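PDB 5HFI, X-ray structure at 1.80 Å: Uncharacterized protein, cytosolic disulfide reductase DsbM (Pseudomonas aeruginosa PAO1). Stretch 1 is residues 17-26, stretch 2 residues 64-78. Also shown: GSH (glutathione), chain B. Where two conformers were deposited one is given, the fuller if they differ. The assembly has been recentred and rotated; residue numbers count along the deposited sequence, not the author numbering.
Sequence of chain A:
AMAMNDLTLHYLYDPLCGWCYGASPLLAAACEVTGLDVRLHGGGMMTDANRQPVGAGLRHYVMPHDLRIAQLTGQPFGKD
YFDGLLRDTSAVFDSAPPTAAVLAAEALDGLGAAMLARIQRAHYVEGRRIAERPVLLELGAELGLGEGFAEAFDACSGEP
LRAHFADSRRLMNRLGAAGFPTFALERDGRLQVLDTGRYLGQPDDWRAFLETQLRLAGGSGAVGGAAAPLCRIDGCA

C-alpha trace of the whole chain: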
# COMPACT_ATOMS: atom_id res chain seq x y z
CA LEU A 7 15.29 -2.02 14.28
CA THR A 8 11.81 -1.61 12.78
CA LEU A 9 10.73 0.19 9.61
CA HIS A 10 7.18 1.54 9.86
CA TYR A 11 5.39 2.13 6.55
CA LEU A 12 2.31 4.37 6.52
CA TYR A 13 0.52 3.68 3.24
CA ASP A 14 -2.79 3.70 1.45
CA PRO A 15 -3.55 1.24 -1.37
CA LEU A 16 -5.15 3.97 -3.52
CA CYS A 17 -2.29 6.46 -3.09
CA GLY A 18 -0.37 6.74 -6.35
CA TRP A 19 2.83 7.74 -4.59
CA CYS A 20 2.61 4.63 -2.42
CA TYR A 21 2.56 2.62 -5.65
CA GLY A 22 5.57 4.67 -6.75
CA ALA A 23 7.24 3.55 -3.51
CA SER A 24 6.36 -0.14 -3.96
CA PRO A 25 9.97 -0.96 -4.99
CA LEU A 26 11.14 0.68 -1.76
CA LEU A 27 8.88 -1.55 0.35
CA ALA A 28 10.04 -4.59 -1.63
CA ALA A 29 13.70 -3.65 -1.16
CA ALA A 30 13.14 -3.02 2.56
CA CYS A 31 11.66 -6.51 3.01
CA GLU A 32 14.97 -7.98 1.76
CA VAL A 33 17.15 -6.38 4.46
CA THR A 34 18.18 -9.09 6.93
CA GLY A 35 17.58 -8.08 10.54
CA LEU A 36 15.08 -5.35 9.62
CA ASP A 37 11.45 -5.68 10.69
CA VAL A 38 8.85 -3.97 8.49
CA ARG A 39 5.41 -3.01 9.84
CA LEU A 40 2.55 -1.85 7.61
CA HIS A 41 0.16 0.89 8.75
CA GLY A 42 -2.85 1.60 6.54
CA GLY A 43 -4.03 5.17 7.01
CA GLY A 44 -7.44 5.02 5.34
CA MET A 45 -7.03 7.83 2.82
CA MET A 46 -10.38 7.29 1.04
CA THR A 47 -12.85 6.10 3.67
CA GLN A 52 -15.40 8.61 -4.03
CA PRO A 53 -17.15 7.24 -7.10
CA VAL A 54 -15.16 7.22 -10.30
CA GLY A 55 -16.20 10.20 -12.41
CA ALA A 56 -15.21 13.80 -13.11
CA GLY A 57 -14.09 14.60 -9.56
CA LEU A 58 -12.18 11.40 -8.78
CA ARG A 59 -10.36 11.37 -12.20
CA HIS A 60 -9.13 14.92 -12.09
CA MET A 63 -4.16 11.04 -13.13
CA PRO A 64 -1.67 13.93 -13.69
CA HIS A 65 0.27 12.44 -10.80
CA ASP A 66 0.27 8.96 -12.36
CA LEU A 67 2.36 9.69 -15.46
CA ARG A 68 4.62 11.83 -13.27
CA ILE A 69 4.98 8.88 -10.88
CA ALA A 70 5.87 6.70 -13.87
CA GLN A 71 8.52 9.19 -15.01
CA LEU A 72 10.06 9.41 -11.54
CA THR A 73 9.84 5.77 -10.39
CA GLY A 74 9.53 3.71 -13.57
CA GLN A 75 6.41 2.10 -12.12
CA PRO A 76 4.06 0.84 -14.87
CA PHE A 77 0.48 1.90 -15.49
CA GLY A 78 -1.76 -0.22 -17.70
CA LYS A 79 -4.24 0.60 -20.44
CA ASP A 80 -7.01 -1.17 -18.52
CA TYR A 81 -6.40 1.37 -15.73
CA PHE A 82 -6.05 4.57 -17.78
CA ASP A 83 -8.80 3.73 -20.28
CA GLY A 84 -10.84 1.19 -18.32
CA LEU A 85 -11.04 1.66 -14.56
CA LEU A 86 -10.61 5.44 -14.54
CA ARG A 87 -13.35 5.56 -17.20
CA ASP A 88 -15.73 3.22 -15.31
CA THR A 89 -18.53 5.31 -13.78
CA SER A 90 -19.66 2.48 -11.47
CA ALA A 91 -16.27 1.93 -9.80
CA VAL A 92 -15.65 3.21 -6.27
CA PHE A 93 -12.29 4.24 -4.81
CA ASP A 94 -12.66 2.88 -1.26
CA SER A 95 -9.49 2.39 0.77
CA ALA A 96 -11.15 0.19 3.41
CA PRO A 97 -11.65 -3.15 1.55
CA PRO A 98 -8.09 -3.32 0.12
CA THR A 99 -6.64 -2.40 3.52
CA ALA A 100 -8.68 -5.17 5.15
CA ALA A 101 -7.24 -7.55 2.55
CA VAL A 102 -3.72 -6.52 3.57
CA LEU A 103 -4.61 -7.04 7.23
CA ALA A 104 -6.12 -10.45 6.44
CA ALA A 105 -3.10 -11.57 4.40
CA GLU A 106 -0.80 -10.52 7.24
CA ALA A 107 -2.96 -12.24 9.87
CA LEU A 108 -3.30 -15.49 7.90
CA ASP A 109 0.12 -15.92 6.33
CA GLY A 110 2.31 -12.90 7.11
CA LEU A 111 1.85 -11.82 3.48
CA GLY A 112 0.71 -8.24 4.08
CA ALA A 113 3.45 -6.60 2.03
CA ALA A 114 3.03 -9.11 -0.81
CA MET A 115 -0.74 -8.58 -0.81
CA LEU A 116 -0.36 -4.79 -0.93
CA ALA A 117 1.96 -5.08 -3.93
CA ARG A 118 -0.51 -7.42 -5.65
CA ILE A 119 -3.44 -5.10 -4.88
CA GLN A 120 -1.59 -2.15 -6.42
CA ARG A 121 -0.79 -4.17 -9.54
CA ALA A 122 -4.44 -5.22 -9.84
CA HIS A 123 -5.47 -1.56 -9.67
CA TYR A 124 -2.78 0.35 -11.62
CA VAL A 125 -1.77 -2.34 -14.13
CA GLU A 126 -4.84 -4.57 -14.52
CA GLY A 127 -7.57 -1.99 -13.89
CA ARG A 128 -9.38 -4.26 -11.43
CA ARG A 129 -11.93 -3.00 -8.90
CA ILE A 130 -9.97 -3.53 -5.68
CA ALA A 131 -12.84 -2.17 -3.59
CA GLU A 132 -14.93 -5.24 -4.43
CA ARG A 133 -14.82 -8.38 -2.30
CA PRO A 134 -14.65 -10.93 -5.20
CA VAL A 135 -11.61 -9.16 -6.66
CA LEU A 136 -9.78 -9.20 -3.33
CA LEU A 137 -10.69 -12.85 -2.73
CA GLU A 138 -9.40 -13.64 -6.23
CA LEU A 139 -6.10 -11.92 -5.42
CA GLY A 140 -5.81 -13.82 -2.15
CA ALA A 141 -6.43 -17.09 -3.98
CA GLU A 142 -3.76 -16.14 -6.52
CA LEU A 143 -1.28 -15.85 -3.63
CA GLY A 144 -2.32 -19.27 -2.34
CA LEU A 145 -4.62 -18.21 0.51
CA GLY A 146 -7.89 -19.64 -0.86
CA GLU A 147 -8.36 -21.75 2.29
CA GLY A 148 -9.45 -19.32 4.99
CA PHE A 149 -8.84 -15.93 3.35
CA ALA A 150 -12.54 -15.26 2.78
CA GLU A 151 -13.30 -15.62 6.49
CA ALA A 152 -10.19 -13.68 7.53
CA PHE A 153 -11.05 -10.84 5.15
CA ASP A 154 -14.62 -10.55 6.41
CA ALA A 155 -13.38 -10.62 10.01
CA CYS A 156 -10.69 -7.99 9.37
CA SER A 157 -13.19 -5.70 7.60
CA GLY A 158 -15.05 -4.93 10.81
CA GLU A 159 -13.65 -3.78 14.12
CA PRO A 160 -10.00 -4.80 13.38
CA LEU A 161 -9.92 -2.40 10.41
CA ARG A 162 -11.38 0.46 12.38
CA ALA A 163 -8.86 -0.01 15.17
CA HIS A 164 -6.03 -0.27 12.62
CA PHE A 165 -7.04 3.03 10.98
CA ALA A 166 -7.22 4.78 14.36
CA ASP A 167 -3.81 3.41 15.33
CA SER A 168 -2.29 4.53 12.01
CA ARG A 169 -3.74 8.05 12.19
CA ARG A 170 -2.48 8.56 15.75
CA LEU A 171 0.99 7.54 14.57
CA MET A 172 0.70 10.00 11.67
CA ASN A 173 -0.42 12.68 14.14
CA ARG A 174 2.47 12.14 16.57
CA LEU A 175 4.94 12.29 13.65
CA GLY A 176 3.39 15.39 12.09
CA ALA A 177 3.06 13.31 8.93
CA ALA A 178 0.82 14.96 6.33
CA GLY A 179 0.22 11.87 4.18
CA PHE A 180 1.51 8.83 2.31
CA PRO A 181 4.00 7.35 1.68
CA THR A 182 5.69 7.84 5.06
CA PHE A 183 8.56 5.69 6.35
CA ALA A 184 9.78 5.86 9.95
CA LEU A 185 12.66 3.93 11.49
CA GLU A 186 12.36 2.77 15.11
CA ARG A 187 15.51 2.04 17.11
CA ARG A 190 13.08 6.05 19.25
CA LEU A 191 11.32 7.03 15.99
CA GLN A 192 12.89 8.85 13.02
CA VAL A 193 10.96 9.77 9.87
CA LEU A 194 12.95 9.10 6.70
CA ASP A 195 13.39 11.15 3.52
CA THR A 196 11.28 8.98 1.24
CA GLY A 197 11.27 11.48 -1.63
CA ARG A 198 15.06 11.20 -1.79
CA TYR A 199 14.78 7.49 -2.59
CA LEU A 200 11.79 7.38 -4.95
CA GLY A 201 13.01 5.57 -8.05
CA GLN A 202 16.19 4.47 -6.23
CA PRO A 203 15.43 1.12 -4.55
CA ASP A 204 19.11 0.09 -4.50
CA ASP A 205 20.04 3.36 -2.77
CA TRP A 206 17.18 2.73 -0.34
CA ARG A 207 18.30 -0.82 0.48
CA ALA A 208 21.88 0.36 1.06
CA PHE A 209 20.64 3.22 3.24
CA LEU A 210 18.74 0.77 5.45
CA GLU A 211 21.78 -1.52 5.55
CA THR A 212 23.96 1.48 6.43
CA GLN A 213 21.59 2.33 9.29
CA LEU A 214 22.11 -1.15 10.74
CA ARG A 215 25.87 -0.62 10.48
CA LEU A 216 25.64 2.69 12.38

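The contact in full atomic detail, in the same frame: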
# COMPACT_ATOMS: atom_id res chain seq x y z
N CYS A 17 -3.20 5.33 -2.97
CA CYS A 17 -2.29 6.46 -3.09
C CYS A 17 -1.28 6.16 -4.19
O CYS A 17 -0.52 5.18 -4.09
CB CYS A 17 -1.59 6.74 -1.77
SG CYS A 17 -0.28 7.97 -1.88
N GLY A 18 -1.27 6.98 -5.24
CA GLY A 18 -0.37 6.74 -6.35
C GLY A 18 1.09 6.77 -5.94
O GLY A 18 1.91 5.99 -6.44
N TRP A 19 1.44 7.66 -5.02
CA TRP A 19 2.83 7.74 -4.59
C TRP A 19 3.24 6.53 -3.77
O TRP A 19 4.42 6.15 -3.77
CB TRP A 19 3.07 9.04 -3.82
CG TRP A 19 3.21 10.21 -4.73
CD1 TRP A 19 2.33 11.23 -4.90
CD2 TRP A 19 4.30 10.45 -5.64
NE1 TRP A 19 2.81 12.11 -5.84
CE2 TRP A 19 4.01 11.66 -6.31
CE3 TRP A 19 5.48 9.77 -5.94
CZ2 TRP A 19 4.87 12.20 -7.27
CZ3 TRP A 19 6.33 10.31 -6.89
CH2 TRP A 19 6.02 11.51 -7.54
N CYS A 20 2.30 5.89 -3.08
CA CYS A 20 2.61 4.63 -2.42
C CYS A 20 2.95 3.56 -3.45
O CYS A 20 3.88 2.77 -3.25
CB CYS A 20 1.45 4.18 -1.54
SG CYS A 20 1.29 5.16 -0.04
N TYR A 21 2.21 3.52 -4.56
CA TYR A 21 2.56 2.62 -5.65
C TYR A 21 3.93 2.97 -6.23
O TYR A 21 4.72 2.08 -6.57
CB TYR A 21 1.48 2.67 -6.73
CG TYR A 21 1.76 1.81 -7.94
CD1 TYR A 21 1.97 0.44 -7.80
CD2 TYR A 21 1.78 2.35 -9.22
CE1 TYR A 21 2.22 -0.36 -8.91
CE2 TYR A 21 2.02 1.56 -10.33
CZ TYR A 21 2.24 0.21 -10.17
OH TYR A 21 2.48 -0.57 -11.27
N GLY A 22 4.23 4.26 -6.33
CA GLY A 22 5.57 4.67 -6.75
C GLY A 22 6.65 4.20 -5.79
O GLY A 22 7.79 3.98 -6.20
N ALA A 23 6.30 4.02 -4.52
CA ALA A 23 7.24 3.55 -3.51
C ALA A 23 7.20 2.04 -3.32
O ALA A 23 7.90 1.52 -2.45
CB ALA A 23 6.97 4.23 -2.17
N SER A 24 6.40 1.31 -4.10
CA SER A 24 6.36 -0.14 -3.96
C SER A 24 7.74 -0.79 -4.09
O SER A 24 8.01 -1.73 -3.33
CB SER A 24 5.38 -0.73 -4.99
OG SER A 24 5.13 -2.11 -4.72
N PRO A 25 8.63 -0.35 -4.99
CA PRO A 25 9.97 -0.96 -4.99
C PRO A 25 10.75 -0.69 -3.71
O PRO A 25 11.62 -1.49 -3.35
CB PRO A 25 10.65 -0.34 -6.22
CG PRO A 25 9.55 0.22 -7.04
CD PRO A 25 8.49 0.62 -6.08
N LEU A 26 10.45 0.41 -3.02
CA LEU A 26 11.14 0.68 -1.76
C LEU A 26 10.67 -0.27 -0.66
O LEU A 26 11.48 -0.73 0.16
CB LEU A 26 10.91 2.13 -1.33
CG LEU A 26 11.27 3.21 -2.36
CD1 LEU A 26 11.21 4.59 -1.73
CD2 LEU A 26 12.65 2.95 -2.95
N PRO A 64 -2.90 13.19 -13.35
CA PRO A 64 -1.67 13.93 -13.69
C PRO A 64 -0.51 13.56 -12.80
O PRO A 64 0.65 13.72 -13.21
CB PRO A 64 -2.07 15.41 -13.53
CG PRO A 64 -3.46 15.42 -12.99
CD PRO A 64 -3.84 14.04 -12.60
N HIS A 65 -0.78 13.04 -11.60
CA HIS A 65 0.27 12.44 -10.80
C HIS A 65 0.80 11.17 -11.45
O HIS A 65 2.02 10.96 -11.52
CB HIS A 65 -0.24 12.15 -9.39
CG HIS A 65 -0.18 13.32 -8.47
ND1 HIS A 65 -0.61 13.26 -7.16
CD2 HIS A 65 0.28 14.58 -8.66
CE1 HIS A 65 -0.43 14.44 -6.59
NE2 HIS A 65 0.11 15.26 -7.47
N ASP A 66 -0.10 10.33 -11.98
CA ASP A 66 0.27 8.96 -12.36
C ASP A 66 1.41 8.94 -13.37
O ASP A 66 2.41 8.24 -13.18
CB ASP A 66 -0.95 8.23 -12.91
CG ASP A 66 -1.97 7.91 -11.82
OD1 ASP A 66 -3.11 7.54 -12.17
OD2 ASP A 66 -1.63 8.03 -10.63
N LEU A 67 1.28 9.68 -14.48
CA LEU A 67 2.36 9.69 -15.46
C LEU A 67 3.61 10.34 -14.90
O LEU A 67 4.72 10.00 -15.31
CB LEU A 67 1.92 10.38 -16.75
CG LEU A 67 1.23 9.44 -17.74
CD1 LEU A 67 1.00 10.13 -19.07
CD2 LEU A 67 2.06 8.18 -17.93
N ARG A 68 3.46 11.27 -13.95
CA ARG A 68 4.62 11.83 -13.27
C ARG A 68 5.26 10.79 -12.35
O ARG A 68 6.49 10.72 -12.25
CB ARG A 68 4.23 13.08 -12.48
CG ARG A 68 4.28 14.37 -13.29
CD ARG A 68 5.67 14.99 -13.24
NE ARG A 68 5.81 15.83 -12.06
CZ ARG A 68 6.77 16.74 -11.90
NH1 ARG A 68 6.81 17.46 -10.79
NH2 ARG A 68 7.68 16.91 -12.85
N ILE A 69 4.45 9.98 -11.67
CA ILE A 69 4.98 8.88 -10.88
C ILE A 69 5.74 7.90 -11.77
O ILE A 69 6.80 7.39 -11.39
CB ILE A 69 3.85 8.18 -10.10
CG1 ILE A 69 3.04 9.21 -9.31
CG2 ILE A 69 4.42 7.08 -9.21
CD1 ILE A 69 1.85 8.63 -8.58
N ALA A 70 5.20 7.61 -12.95
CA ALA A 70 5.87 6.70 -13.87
C ALA A 70 7.21 7.26 -14.32
O ALA A 70 8.21 6.53 -14.39
CB ALA A 70 4.98 6.40 -15.07
N GLN A 71 7.26 8.56 -14.62
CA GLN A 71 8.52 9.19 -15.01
C GLN A 71 9.55 9.12 -13.89
O GLN A 71 10.73 8.87 -14.14
CB GLN A 71 8.27 10.65 -15.41
CG GLN A 71 7.45 10.83 -16.68
CD GLN A 71 7.25 12.30 -17.04
OE1 GLN A 71 6.86 13.11 -16.20
NE2 GLN A 71 7.52 12.64 -18.29
N LEU A 72 9.12 9.34 -12.65
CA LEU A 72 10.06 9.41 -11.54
C LEU A 72 10.50 8.03 -11.06
O LEU A 72 11.67 7.83 -10.74
CB LEU A 72 9.43 10.18 -10.38
CG LEU A 72 10.28 10.42 -9.12
CD1 LEU A 72 11.70 10.85 -9.48
CD2 LEU A 72 9.62 11.42 -8.20
N THR A 73 9.58 7.07 -11.01
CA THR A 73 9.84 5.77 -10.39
C THR A 73 9.96 4.62 -11.38
O THR A 73 10.40 3.54 -10.98
CB THR A 73 8.74 5.43 -9.38
OG1 THR A 73 7.49 5.26 -10.07
CG2 THR A 73 8.59 6.54 -8.36
N GLY A 74 9.58 4.82 -12.64
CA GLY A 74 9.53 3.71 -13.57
C GLY A 74 8.41 2.73 -13.33
O GLY A 74 8.36 1.69 -14.01
N GLN A 75 7.51 3.01 -12.40
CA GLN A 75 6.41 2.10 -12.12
C GLN A 75 5.43 2.09 -13.29
O GLN A 75 5.12 3.15 -13.85
CB GLN A 75 5.69 2.49 -10.83
CG GLN A 75 6.42 2.07 -9.56
CD GLN A 75 6.37 0.57 -9.31
OE1 GLN A 75 5.50 0.08 -8.58
NE2 GLN A 75 7.30 -0.16 -9.91
N PRO A 76 4.93 0.92 -13.69
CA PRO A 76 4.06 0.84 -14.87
C PRO A 76 2.59 1.08 -14.57
O PRO A 76 2.07 0.72 -13.51
CB PRO A 76 4.28 -0.61 -15.34
CG PRO A 76 4.52 -1.36 -14.07
CD PRO A 76 5.27 -0.41 -13.16
N PHE A 77 1.92 1.68 -15.54
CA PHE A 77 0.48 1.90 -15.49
C PHE A 77 -0.13 1.32 -16.76
O PHE A 77 0.37 1.57 -17.86
CB PHE A 77 0.15 3.39 -15.36
CG PHE A 77 0.61 4.01 -14.06
CD1 PHE A 77 -0.28 4.20 -13.02
CD2 PHE A 77 1.93 4.39 -13.88
CE1 PHE A 77 0.13 4.77 -11.83
CE2 PHE A 77 2.35 4.96 -12.69
CZ PHE A 77 1.45 5.15 -11.66
N GLY A 78 -1.20 0.54 -16.60
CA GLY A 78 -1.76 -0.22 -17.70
C GLY A 78 -2.91 0.47 -18.41
O GLY A 78 -3.56 1.35 -17.86
N1 GSH B . 5.43 11.72 -1.84
CA1 GSH B . 4.95 12.71 -2.79
C1 GSH B . 6.03 13.77 -3.03
O11 GSH B . 5.71 14.98 -3.11
O12 GSH B . 7.23 13.42 -3.15
CB1 GSH B . 3.70 13.38 -2.23
CG1 GSH B . 2.91 12.36 -1.42
CD1 GSH B . 1.42 12.66 -1.48
OE1 GSH B . 1.04 13.73 -1.84
N2 GSH B . 0.46 11.63 -1.12
CA2 GSH B . -0.96 11.91 -1.17
C2 GSH B . -1.37 12.52 0.17
O2 GSH B . -1.24 11.89 1.17
CB2 GSH B . -1.74 10.62 -1.41
SG2 GSH B . -1.00 9.63 -2.75
N3 GSH B . -1.89 13.87 0.23
CA3 GSH B . -2.27 14.46 1.50
C3 GSH B . -3.47 13.71 2.08
O31 GSH B . -3.45 13.34 3.29
O32 GSH B . -4.47 13.46 1.36

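Contact between the short helix 18-22 and the helix that ends at T73 with the loop that follows it, in DsbM with glutathione bound. The two helices run nearly parallel, at 15° with axes 9.7 Å apart, and I69 fills the space between them. Its CA-to-CB bond points toward the first stretch, and the m,t rotamer (chi1 -52°, chi2 177°) extends I69 CD1 to 3.3 Å from G18 C, while I69 CG2 lies 3.6 Å from G22 CA. Both glycines make room for this branched side chain: an ideal CB would fall 2.8 Å from I69 CD1 at G18 and 2.8 Å from I69 CG2 at G22. W19 leaves its backbone sideways, but chi1 -79° and chi2 110° bring the indole back across the second helix. I69 CG1 sits 3.9 Å from the centroid of the W19 six-membered ring, almost on the normal, a CH-pi contact. Glutathione covers the opposite face, its CA1 3.6 Å from W19 CG, and is itself disulfide-bonded to C17 (C17 SG to GSH SG2, 2.0 Å). L72 CD2 meets the indole edge at W19 CH2, 3.7 Å away, and the five-membered ring turns its edge to the face of H65, with planes at 60°. Y21, with chi1 t at 178°, also starts sideways and reaches over the loop, where its hydroxyl donates a short hydrogen bond to a backbone carbonyl (Y21 OH to P76 O, 2.6 Å). The edge of the same ring packs on the face of F77, Y21 CD2 to F77 CZ being 3.7 Å and the planes nearly perpendicular at 85°. Q75 curls back in the m,m rotamer beside Y21 and G22, its CG 3.9 Å from G22 CA. T73, chi1 p, turns OG1 to its own helix, donating to I69 O (2.6 Å) and accepting from Q75 N (3.2 Å); its CG2 faces G22 O at 3.4 Å.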